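Local coordinates for protein alpha-galactosidase (Lactobacillus brevis, PDB 3MI6) that probably hydrolyses terminal, non-reducing alpha-D-galactose residues in alpha-D-galactosides such as galacto-oligosaccharides, galactomannans and galactolipids, at residues Q15-S20 with F154-V159; I297-S302 with Q310-F315; T379-W384 with W412-M417. All blocks are in the same frame, centred on the assembly; numbering follows the deposited sequence.

Overall arrangement
Contacts 1 and 2 are neighbours, with centres about 9 Å apart, and both bear on the strands of the N-terminal beta domain. The turn 154-159 of contact 1 packs against the strand and helix of contact 2, D158 lying near S299 and F154 and V159 against F315. Contact 1 is partly exposed and polar, a network of carboxylate, imidazole and hydroxyl groups. Contact 2 is buried and mixes one amide anchor with apolar contacts. Contact 3 is also buried but stands apart, its centre about 44 Å from that of contact 1 and about 38 Å from that of contact 2. It lies in the eight-stranded parallel barrel, where aromatic rings dominate beside the predicted active site.

Contact 1 (Q15-S20 with F154-V159); sequences QTDHTS and FPHQDV
T16 and P155 bring the two backbones together, their CA atoms 3.6 Å apart, and the N-H of D17 makes a nearly straight bond to the carbonyl O of P155 (N to O 2.9 Å, 172°). Within 15-20, T16 OG1 accepts from the backbone N of T19 at 3.0 Å, an ST motif that shapes the turn. Each segment joins two antiparallel strands, 11-15 to 19-25 and 146-154 to 159-167, so the contact sets two beta-hairpin turns of different sheets against each other in the N-terminal beta region of this family 36 enzyme. D158 is the hub, its CG anti to the carbonyl carbon (chi1 -79°) and near H18, and a carboxylate suits it because both oxygens can accept. OD1 of D158 takes the backbone N of H18 at 3.0 Å and OG1 of T16 at 3.1 Å, on its syn and anti sides respectively. OD2 of D158 uses its syn lone pair for ND1 of H18, 2.8 Å away, with the imidazole and carboxylate planes 74° apart. A second histidine-carboxylate pair lies nearby: ND1 of H156 donates to OD2 of D17 at 3.0 Å, in the imidazole plane, while NE2 of H156 bonds to D130.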
loop_
_atom_site.group_PDB
_atom_site.type_symbol
_atom_site.label_atom_id
_atom_site.label_comp_id
_atom_site.label_asym_id
_atom_site.label_seq_id
_atom_site.Cartn_x
_atom_site.Cartn_y
_atom_site.Cartn_z
ATOM N N GLN D 15 32.344 -14.494 13.583
ATOM C CA GLN D 15 32.455 -14.222 12.145
ATOM C C GLN D 15 32.219 -15.448 11.278
ATOM O O GLN D 15 32.963 -16.436 11.351
ATOM C CB GLN D 15 33.817 -13.638 11.780
ATOM C CG GLN D 15 34.008 -12.190 12.184
ATOM C CD GLN D 15 35.185 -11.568 11.474
ATOM O OE1 GLN D 15 36.198 -12.223 11.253
ATOM N NE2 GLN D 15 35.053 -10.306 11.098
ATOM N N THR D 16 31.177 -15.380 10.456
ATOM C CA THR D 16 30.963 -16.376 9.424
ATOM C C THR D 16 31.622 -15.835 8.148
ATOM O O THR D 16 32.285 -14.790 8.182
ATOM C CB THR D 16 29.458 -16.650 9.216
ATOM O OG1 THR D 16 28.738 -15.411 9.187
ATOM C CG2 THR D 16 28.914 -17.468 10.350
ATOM N N ASP D 17 31.467 -16.521 7.028
ATOM C CA ASP D 17 31.998 -15.970 5.800
ATOM C C ASP D 17 31.520 -14.529 5.512
ATOM O O ASP D 17 32.301 -13.711 5.006
ATOM C CB ASP D 17 31.739 -16.905 4.624
ATOM C CG ASP D 17 32.621 -18.136 4.670
ATOM O OD1 ASP D 17 33.518 -18.155 5.540
ATOM O OD2 ASP D 17 32.430 -19.072 3.855
ATOM N N HIS D 18 30.273 -14.198 5.864
ATOM C CA HIS D 18 29.714 -12.891 5.489
ATOM C C HIS D 18 29.011 -12.126 6.609
ATOM O O HIS D 18 28.604 -10.979 6.416
ATOM C CB HIS D 18 28.798 -13.031 4.268
ATOM C CG HIS D 18 29.406 -13.832 3.162
ATOM N ND1 HIS D 18 29.198 -15.187 3.025
ATOM C CD2 HIS D 18 30.246 -13.476 2.161
ATOM C CE1 HIS D 18 29.878 -15.630 1.981
ATOM N NE2 HIS D 18 30.520 -14.612 1.436
ATOM N N THR D 19 28.871 -12.736 7.780
ATOM C CA THR D 19 28.192 -12.048 8.873
ATOM C C THR D 19 29.042 -11.828 10.138
ATOM O O THR D 19 30.075 -12.477 10.340
ATOM C CB THR D 19 26.823 -12.720 9.196
ATOM O OG1 THR D 19 26.991 -13.842 10.068
ATOM C CG2 THR D 19 26.160 -13.196 7.916
ATOM N N SER D 20 28.597 -10.898 10.977
ATOM C CA SER D 20 29.221 -10.656 12.271
ATOM C C SER D 20 28.169 -10.526 13.347
ATOM O O SER D 20 27.370 -9.600 13.331
ATOM C CB SER D 20 30.058 -9.368 12.258
ATOM O OG SER D 20 31.202 -9.492 11.429
ATOM N N PHE D 154 29.001 -21.599 12.268
ATOM C CA PHE D 154 29.153 -22.464 11.099
ATOM C C PHE D 154 29.449 -21.588 9.891
ATOM O O PHE D 154 28.602 -21.404 9.025
ATOM C CB PHE D 154 27.877 -23.247 10.862
ATOM C CG PHE D 154 27.739 -24.459 11.725
ATOM C CD1 PHE D 154 27.161 -24.375 12.953
ATOM C CD2 PHE D 154 28.160 -25.687 11.280
ATOM C CE1 PHE D 154 27.020 -25.479 13.720
ATOM C CE2 PHE D 154 28.014 -26.796 12.052
ATOM C CZ PHE D 154 27.446 -26.693 13.271
ATOM N N PRO D 155 30.668 -21.059 9.822
ATOM C CA PRO D 155 31.033 -19.947 8.945
ATOM C C PRO D 155 30.618 -20.123 7.491
ATOM O O PRO D 155 30.260 -19.132 6.853
ATOM C CB PRO D 155 32.554 -19.928 9.037
ATOM C CG PRO D 155 32.923 -21.303 9.527
ATOM C CD PRO D 155 31.846 -21.658 10.465
ATOM N N HIS D 156 30.656 -21.342 6.966
ATOM C CA HIS D 156 30.471 -21.504 5.513
ATOM C C HIS D 156 29.009 -21.502 5.007
ATOM O O HIS D 156 28.758 -21.452 3.801
ATOM C CB HIS D 156 31.274 -22.707 4.977
ATOM C CG HIS D 156 32.721 -22.671 5.363
ATOM N ND1 HIS D 156 33.531 -21.584 5.112
ATOM C CD2 HIS D 156 33.496 -23.577 6.006
ATOM C CE1 HIS D 156 34.743 -21.820 5.583
ATOM N NE2 HIS D 156 34.747 -23.023 6.128
ATOM N N GLN D 157 28.051 -21.549 5.925
ATOM C CA GLN D 157 26.656 -21.443 5.544
ATOM C C GLN D 157 26.074 -20.212 6.227
ATOM O O GLN D 157 24.870 -19.997 6.229
ATOM C CB GLN D 157 25.887 -22.705 5.930
ATOM C CG GLN D 157 26.413 -23.981 5.318
ATOM C CD GLN D 157 27.582 -24.579 6.077
ATOM O OE1 GLN D 157 27.736 -24.348 7.275
ATOM N NE2 GLN D 157 28.416 -25.359 5.379
ATOM N N ASP D 158 26.936 -19.413 6.829
ATOM C CA ASP D 158 26.485 -18.179 7.466
ATOM C C ASP D 158 25.478 -18.399 8.604
ATOM O O ASP D 158 24.749 -17.492 8.983
ATOM C CB ASP D 158 25.962 -17.200 6.405
ATOM C CG ASP D 158 27.107 -16.468 5.662
ATOM O OD1 ASP D 158 28.169 -16.231 6.293
ATOM O OD2 ASP D 158 26.947 -16.117 4.463
ATOM N N VAL D 159 25.495 -19.605 9.167
ATOM C CA VAL D 159 24.634 -19.991 10.283
ATOM C C VAL D 159 25.313 -19.866 11.645
ATOM O O VAL D 159 26.432 -20.326 11.832
ATOM C CB VAL D 159 24.238 -21.469 10.164
ATOM C CG1 VAL D 159 23.612 -21.962 11.466
ATOM C CG2 VAL D 159 23.304 -21.687 8.983
HETATM O O HOH W 1 24.837 -15.312 10.240
#

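Contact 2 (I297-S302 with Q310-F315); sequences ILSYTS and QQMASF
Q311 reaches from the helix to S299 and Y300 on the strand and supplies the polar link of this otherwise apolar contact. From CB, chi1 of 64° sets CG between the backbone N and the carbonyl carbon, where CG lies against the carbonyl O of Q157. The chain then runs extended, bringing CD within 4.1 Å of S299 OG. At the tip, NE2 of Q311 donates to S299 OG at 3.1 Å, and again to the carbonyl O of Y300 at 3.1 Å. Both acceptors lie close to the amide plane, though NE2 stands well above the carbonyl plane of Y300. On the other branch, OE1 of Q311 lies 2.7 Å from a water that also lies beside OG1 of T301, whose hydroxyl is bonded to the backbone N of A303. Glutamine fits because a single amide can donate twice and accept as well. A leucine in its place would probably leave S299 OG and the Y300 carbonyl without this donor in a buried setting. Selenomethionine M312 bends at chi3, and its CE packs on S299 CB at 3.6 Å and on I297 CG2 at 4.0 Å. Isoleucine is well suited to its two-sided role, since CD1 of I297 also meets CE2 of F315, tip to tip, at 3.8 Å. The axes of segments 297-301 and 310-315 approach to 9.6 Å, their N-to-C directions 143° apart, the helix folding back over the strand that leads into it. Strand 290-301 lies between strands 159-167 and 247-252, while I297 and F315 both rest on V159 and V161, seating helix 305-319 against the face of this antiparallel sheet.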
loop_
_atom_site.group_PDB
_atom_site.type_symbol
_atom_site.label_atom_id
_atom_site.label_comp_id
_atom_site.label_asym_id
_atom_site.label_seq_id
_atom_site.Cartn_x
_atom_site.Cartn_y
_atom_site.Cartn_z
ATOM N N ILE D 297 18.255 -22.002 15.262
ATOM C CA ILE D 297 19.070 -21.662 14.074
ATOM C C ILE D 297 18.897 -20.193 13.679
ATOM O O ILE D 297 17.781 -19.741 13.473
ATOM C CB ILE D 297 18.696 -22.501 12.820
ATOM C CG1 ILE D 297 18.559 -23.995 13.140
ATOM C CG2 ILE D 297 19.710 -22.280 11.725
ATOM C CD1 ILE D 297 19.793 -24.620 13.736
ATOM N N LEU D 298 20.000 -19.459 13.580
ATOM C CA LEU D 298 19.984 -18.060 13.149
ATOM C C LEU D 298 20.816 -17.851 11.879
ATOM O O LEU D 298 21.789 -18.569 11.622
ATOM C CB LEU D 298 20.517 -17.150 14.244
ATOM C CG LEU D 298 19.490 -16.397 15.085
ATOM C CD1 LEU D 298 18.638 -17.397 15.860
ATOM C CD2 LEU D 298 20.167 -15.443 16.053
ATOM N N SER D 299 20.430 -16.860 11.081
ATOM C CA SER D 299 21.073 -16.632 9.792
ATOM C C SER D 299 20.728 -15.268 9.200
ATOM O O SER D 299 19.647 -14.714 9.440
ATOM C CB SER D 299 20.694 -17.741 8.811
ATOM O OG SER D 299 21.658 -17.838 7.790
ATOM N N TYR D 300 21.667 -14.732 8.435
ATOM C CA TYR D 300 21.471 -13.467 7.773
ATOM C C TYR D 300 22.111 -13.526 6.397
ATOM O O TYR D 300 23.004 -14.332 6.151
ATOM C CB TYR D 300 22.077 -12.324 8.572
ATOM C CG TYR D 300 22.139 -11.020 7.787
ATOM C CD1 TYR D 300 23.160 -10.787 6.868
ATOM C CD2 TYR D 300 21.178 -10.027 7.966
ATOM C CE1 TYR D 300 23.221 -9.618 6.143
ATOM C CE2 TYR D 300 21.233 -8.838 7.247
ATOM C CZ TYR D 300 22.261 -8.641 6.335
ATOM O OH TYR D 300 22.323 -7.469 5.607
ATOM N N THR D 301 21.629 -12.671 5.504
ATOM C CA THR D 301 22.258 -12.455 4.214
ATOM C C THR D 301 21.807 -11.109 3.667
ATOM O O THR D 301 20.805 -10.558 4.108
ATOM C CB THR D 301 21.910 -13.556 3.204
ATOM O OG1 THR D 301 22.595 -13.285 1.985
ATOM C CG2 THR D 301 20.443 -13.571 2.920
ATOM N N SER D 302 22.557 -10.571 2.715
ATOM C CA SER D 302 22.180 -9.316 2.073
ATOM C C SER D 302 21.804 -9.628 0.639
ATOM O O SER D 302 21.440 -8.739 -0.145
ATOM C CB SER D 302 23.356 -8.347 2.082
ATOM O OG SER D 302 23.754 -8.052 3.407
ATOM N N GLN D 310 18.858 -21.154 0.585
ATOM C CA GLN D 310 19.892 -22.030 0.045
ATOM C C GLN D 310 20.968 -22.409 1.076
ATOM O O GLN D 310 21.273 -23.592 1.233
ATOM C CB GLN D 310 20.473 -21.430 -1.241
ATOM C CG GLN D 310 19.462 -21.431 -2.357
ATOM C CD GLN D 310 19.849 -20.564 -3.544
ATOM O OE1 GLN D 310 19.205 -20.626 -4.594
ATOM N NE2 GLN D 310 20.893 -19.743 -3.383
ATOM N N GLN D 311 21.511 -21.418 1.785
ATOM C CA GLN D 311 22.569 -21.657 2.762
ATOM C C GLN D 311 22.015 -22.420 3.944
ATOM O O GLN D 311 22.525 -23.476 4.286
ATOM C CB GLN D 311 23.236 -20.353 3.213
ATOM C CG GLN D 311 22.350 -19.356 3.973
ATOM C CD GLN D 311 22.932 -17.947 3.946
ATOM O OE1 GLN D 311 23.607 -17.567 2.987
ATOM N NE2 GLN D 311 22.684 -17.175 4.990
HETATM N N MSE D 312 20.963 -21.906 4.569
HETATM C CA MSE D 312 20.305 -22.668 5.612
HETATM C C MSE D 312 20.065 -24.114 5.195
HETATM O O MSE D 312 20.192 -25.015 6.021
HETATM C CB MSE D 312 19.014 -22.006 6.047
HETATM C CG MSE D 312 19.247 -20.966 7.119
HETATM SE SE MSE D 312 17.737 -19.790 7.419
HETATM C CE MSE D 312 17.716 -19.757 9.368
ATOM N N ALA D 313 19.767 -24.346 3.919
ATOM C CA ALA D 313 19.518 -25.701 3.443
ATOM C C ALA D 313 20.796 -26.498 3.299
ATOM O O ALA D 313 20.806 -27.700 3.526
ATOM C CB ALA D 313 18.752 -25.696 2.137
ATOM N N SER D 314 21.875 -25.834 2.914
ATOM C CA SER D 314 23.176 -26.486 2.915
ATOM C C SER D 314 23.638 -26.775 4.329
ATOM O O SER D 314 24.320 -27.766 4.587
ATOM C CB SER D 314 24.218 -25.633 2.202
ATOM O OG SER D 314 24.512 -26.232 0.955
ATOM N N PHE D 315 23.273 -25.889 5.246
ATOM C CA PHE D 315 23.600 -26.114 6.630
ATOM C C PHE D 315 22.860 -27.343 7.155
ATOM O O PHE D 315 23.459 -28.173 7.844
ATOM C CB PHE D 315 23.291 -24.887 7.480
ATOM C CG PHE D 315 23.304 -25.162 8.957
ATOM C CD1 PHE D 315 24.493 -25.143 9.666
ATOM C CD2 PHE D 315 22.126 -25.456 9.630
ATOM C CE1 PHE D 315 24.518 -25.401 11.024
ATOM C CE2 PHE D 315 22.135 -25.715 10.987
ATOM C CZ PHE D 315 23.344 -25.688 11.692
HETATM O O HOH W 2 24.809 -15.269 2.182
#

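Contact 3 (T379-W384 with W412-M417); sequences TSLGDW and WFEPEM
W384 and F413 form the aromatic centre of this contact, an offset edge-to-face pair with ring centroids 5.6 Å apart and planes at 60°. The edge of F413 turns toward the face of the indole, CD1 of F413 coming within 3.7 Å of CE3 of W384. CG of W384 is anti to its carbonyl carbon (chi1 -54°), which starts the indole toward 412-414. The opposite indole face meets the backbone N of G382, toward the rim. A second ring contact is oblique: CH2 of W384 lies 3.9 Å from CZ3 of W412. Tryptophan suits this place because one broad ring can meet F413 with a face while its far edge reaches W412 and the carbonyl O of E414.

The apolar contacts continue through L381. Its CD2 lies 4.0 Å from CB of selenomethionine M417, the two side chains side by side and pointing the same way, while CD1 of L381 approaches the edge of the W412 ring. G382 follows with phi of 136°, a conformation in which a CB would press on the carbonyl O of L381.

Polar groups work mainly outward. W412 donates from NE1 to OD2 of D479, the predicted nucleophile, and OE2 of E414 accepts from the backbone N of N481, predicted to bind substrate. E414 to M417 make a type I beta turn, with P415 at its second position, where the fixed phi of proline fits. Strand 408-413 belongs to the eight-stranded parallel beta/alpha barrel, and the position of this turn after its C-terminal end, packed against the loop 379-384, is consistent with a place beside the predicted active site, which in such barrels lies at that end of the strands.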
loop_
_atom_site.group_PDB
_atom_site.type_symbol
_atom_site.label_atom_id
_atom_site.label_comp_id
_atom_site.label_asym_id
_atom_site.label_seq_id
_atom_site.Cartn_x
_atom_site.Cartn_y
_atom_site.Cartn_z
ATOM N N THR D 379 -10.692 -47.963 15.756
ATOM C CA THR D 379 -10.443 -49.227 16.457
ATOM C C THR D 379 -9.043 -49.749 16.180
ATOM O O THR D 379 -8.530 -49.546 15.095
ATOM C CB THR D 379 -11.417 -50.361 15.999
ATOM O OG1 THR D 379 -10.683 -51.356 15.278
ATOM C CG2 THR D 379 -12.538 -49.830 15.091
ATOM N N SER D 380 -8.428 -50.407 17.160
ATOM C CA SER D 380 -7.149 -51.123 16.969
ATOM C C SER D 380 -5.895 -50.270 16.978
ATOM O O SER D 380 -4.786 -50.790 16.889
ATOM C CB SER D 380 -7.048 -51.790 15.588
ATOM O OG SER D 380 -8.229 -52.483 15.240
ATOM N N LEU D 381 -6.068 -48.957 17.063
ATOM C CA LEU D 381 -4.935 -48.069 17.254
ATOM C C LEU D 381 -4.227 -48.395 18.553
ATOM O O LEU D 381 -4.667 -48.000 19.613
ATOM C CB LEU D 381 -5.387 -46.609 17.239
ATOM C CG LEU D 381 -4.666 -45.714 16.223
ATOM C CD1 LEU D 381 -4.427 -46.431 14.897
ATOM C CD2 LEU D 381 -5.443 -44.434 16.002
ATOM N N GLY D 382 -3.127 -49.126 18.457
ATOM C CA GLY D 382 -2.353 -49.526 19.618
ATOM C C GLY D 382 -1.944 -50.982 19.497
ATOM O O GLY D 382 -1.079 -51.462 20.221
ATOM N N ASP D 383 -2.578 -51.683 18.565
ATOM C CA ASP D 383 -2.340 -53.105 18.354
ATOM C C ASP D 383 -1.412 -53.347 17.170
ATOM O O ASP D 383 -1.832 -53.817 16.111
ATOM C CB ASP D 383 -3.664 -53.826 18.119
ATOM C CG ASP D 383 -4.534 -53.855 19.350
ATOM O OD1 ASP D 383 -4.005 -53.617 20.455
ATOM O OD2 ASP D 383 -5.745 -54.122 19.206
ATOM N N TRP D 384 -0.140 -53.036 17.365
ATOM C CA TRP D 384 0.835 -53.080 16.285
ATOM C C TRP D 384 1.297 -54.499 15.950
ATOM O O TRP D 384 2.486 -54.833 16.016
ATOM C CB TRP D 384 1.999 -52.137 16.602
ATOM C CG TRP D 384 1.495 -50.750 16.904
ATOM C CD1 TRP D 384 1.584 -50.081 18.092
ATOM C CD2 TRP D 384 0.783 -49.884 16.009
ATOM N NE1 TRP D 384 0.991 -48.846 17.984
ATOM C CE2 TRP D 384 0.491 -48.701 16.716
ATOM C CE3 TRP D 384 0.378 -49.991 14.674
ATOM C CZ2 TRP D 384 -0.190 -47.629 16.136
ATOM C CZ3 TRP D 384 -0.298 -48.925 14.095
ATOM C CH2 TRP D 384 -0.573 -47.755 14.826
ATOM N N TRP D 412 3.163 -48.346 7.740
ATOM C CA TRP D 412 2.646 -47.188 8.453
ATOM C C TRP D 412 2.373 -47.523 9.925
ATOM O O TRP D 412 1.663 -48.473 10.242
ATOM C CB TRP D 412 1.348 -46.779 7.742
ATOM C CG TRP D 412 0.565 -45.642 8.299
ATOM C CD1 TRP D 412 0.486 -44.389 7.784
ATOM C CD2 TRP D 412 -0.316 -45.663 9.438
ATOM N NE1 TRP D 412 -0.367 -43.616 8.533
ATOM C CE2 TRP D 412 -0.874 -44.374 9.556
ATOM C CE3 TRP D 412 -0.680 -46.641 10.373
ATOM C CZ2 TRP D 412 -1.768 -44.031 10.581
ATOM C CZ3 TRP D 412 -1.570 -46.303 11.380
ATOM C CH2 TRP D 412 -2.103 -45.011 11.479
ATOM N N PHE D 413 2.960 -46.751 10.823
ATOM C CA PHE D 413 2.591 -46.798 12.226
ATOM C C PHE D 413 2.050 -45.434 12.649
ATOM O O PHE D 413 2.341 -44.414 12.011
ATOM C CB PHE D 413 3.808 -47.107 13.094
ATOM C CG PHE D 413 4.374 -48.477 12.896
ATOM C CD1 PHE D 413 3.944 -49.536 13.679
ATOM C CD2 PHE D 413 5.357 -48.703 11.944
ATOM C CE1 PHE D 413 4.476 -50.802 13.500
ATOM C CE2 PHE D 413 5.891 -49.959 11.763
ATOM C CZ PHE D 413 5.450 -51.013 12.538
ATOM N N GLU D 414 1.275 -45.424 13.733
ATOM C CA GLU D 414 0.909 -44.198 14.448
ATOM C C GLU D 414 1.077 -44.480 15.937
ATOM O O GLU D 414 0.094 -44.593 16.663
ATOM C CB GLU D 414 -0.535 -43.768 14.134
ATOM C CG GLU D 414 -0.887 -42.335 14.549
ATOM C CD GLU D 414 -2.323 -41.945 14.205
ATOM O OE1 GLU D 414 -2.962 -42.634 13.388
ATOM O OE2 GLU D 414 -2.820 -40.939 14.752
ATOM N N PRO D 415 2.342 -44.590 16.389
ATOM C CA PRO D 415 2.786 -45.056 17.715
ATOM C C PRO D 415 2.148 -44.335 18.892
ATOM O O PRO D 415 1.623 -44.983 19.810
ATOM C CB PRO D 415 4.277 -44.723 17.714
ATOM C CG PRO D 415 4.658 -44.709 16.293
ATOM C CD PRO D 415 3.479 -44.148 15.563
ATOM N N GLU D 416 2.222 -43.007 18.872
ATOM C CA GLU D 416 1.795 -42.181 19.996
ATOM C C GLU D 416 0.290 -42.295 20.339
ATOM O O GLU D 416 -0.170 -41.682 21.306
ATOM C CB GLU D 416 2.185 -40.718 19.723
ATOM C CG GLU D 416 3.652 -40.510 19.279
ATOM C CD GLU D 416 3.835 -39.306 18.341
ATOM O OE1 GLU D 416 3.661 -38.153 18.794
ATOM O OE2 GLU D 416 4.156 -39.510 17.146
HETATM N N MSE D 417 -0.460 -43.091 19.567
HETATM C CA MSE D 417 -1.934 -43.129 19.649
HETATM C C MSE D 417 -2.568 -44.433 20.157
HETATM O O MSE D 417 -2.019 -45.521 19.977
HETATM C CB MSE D 417 -2.558 -42.762 18.295
HETATM C CG MSE D 417 -2.150 -41.388 17.780
HETATM SE SE MSE D 417 -2.548 -39.905 19.026
HETATM C CE MSE D 417 -1.369 -38.586 18.217
#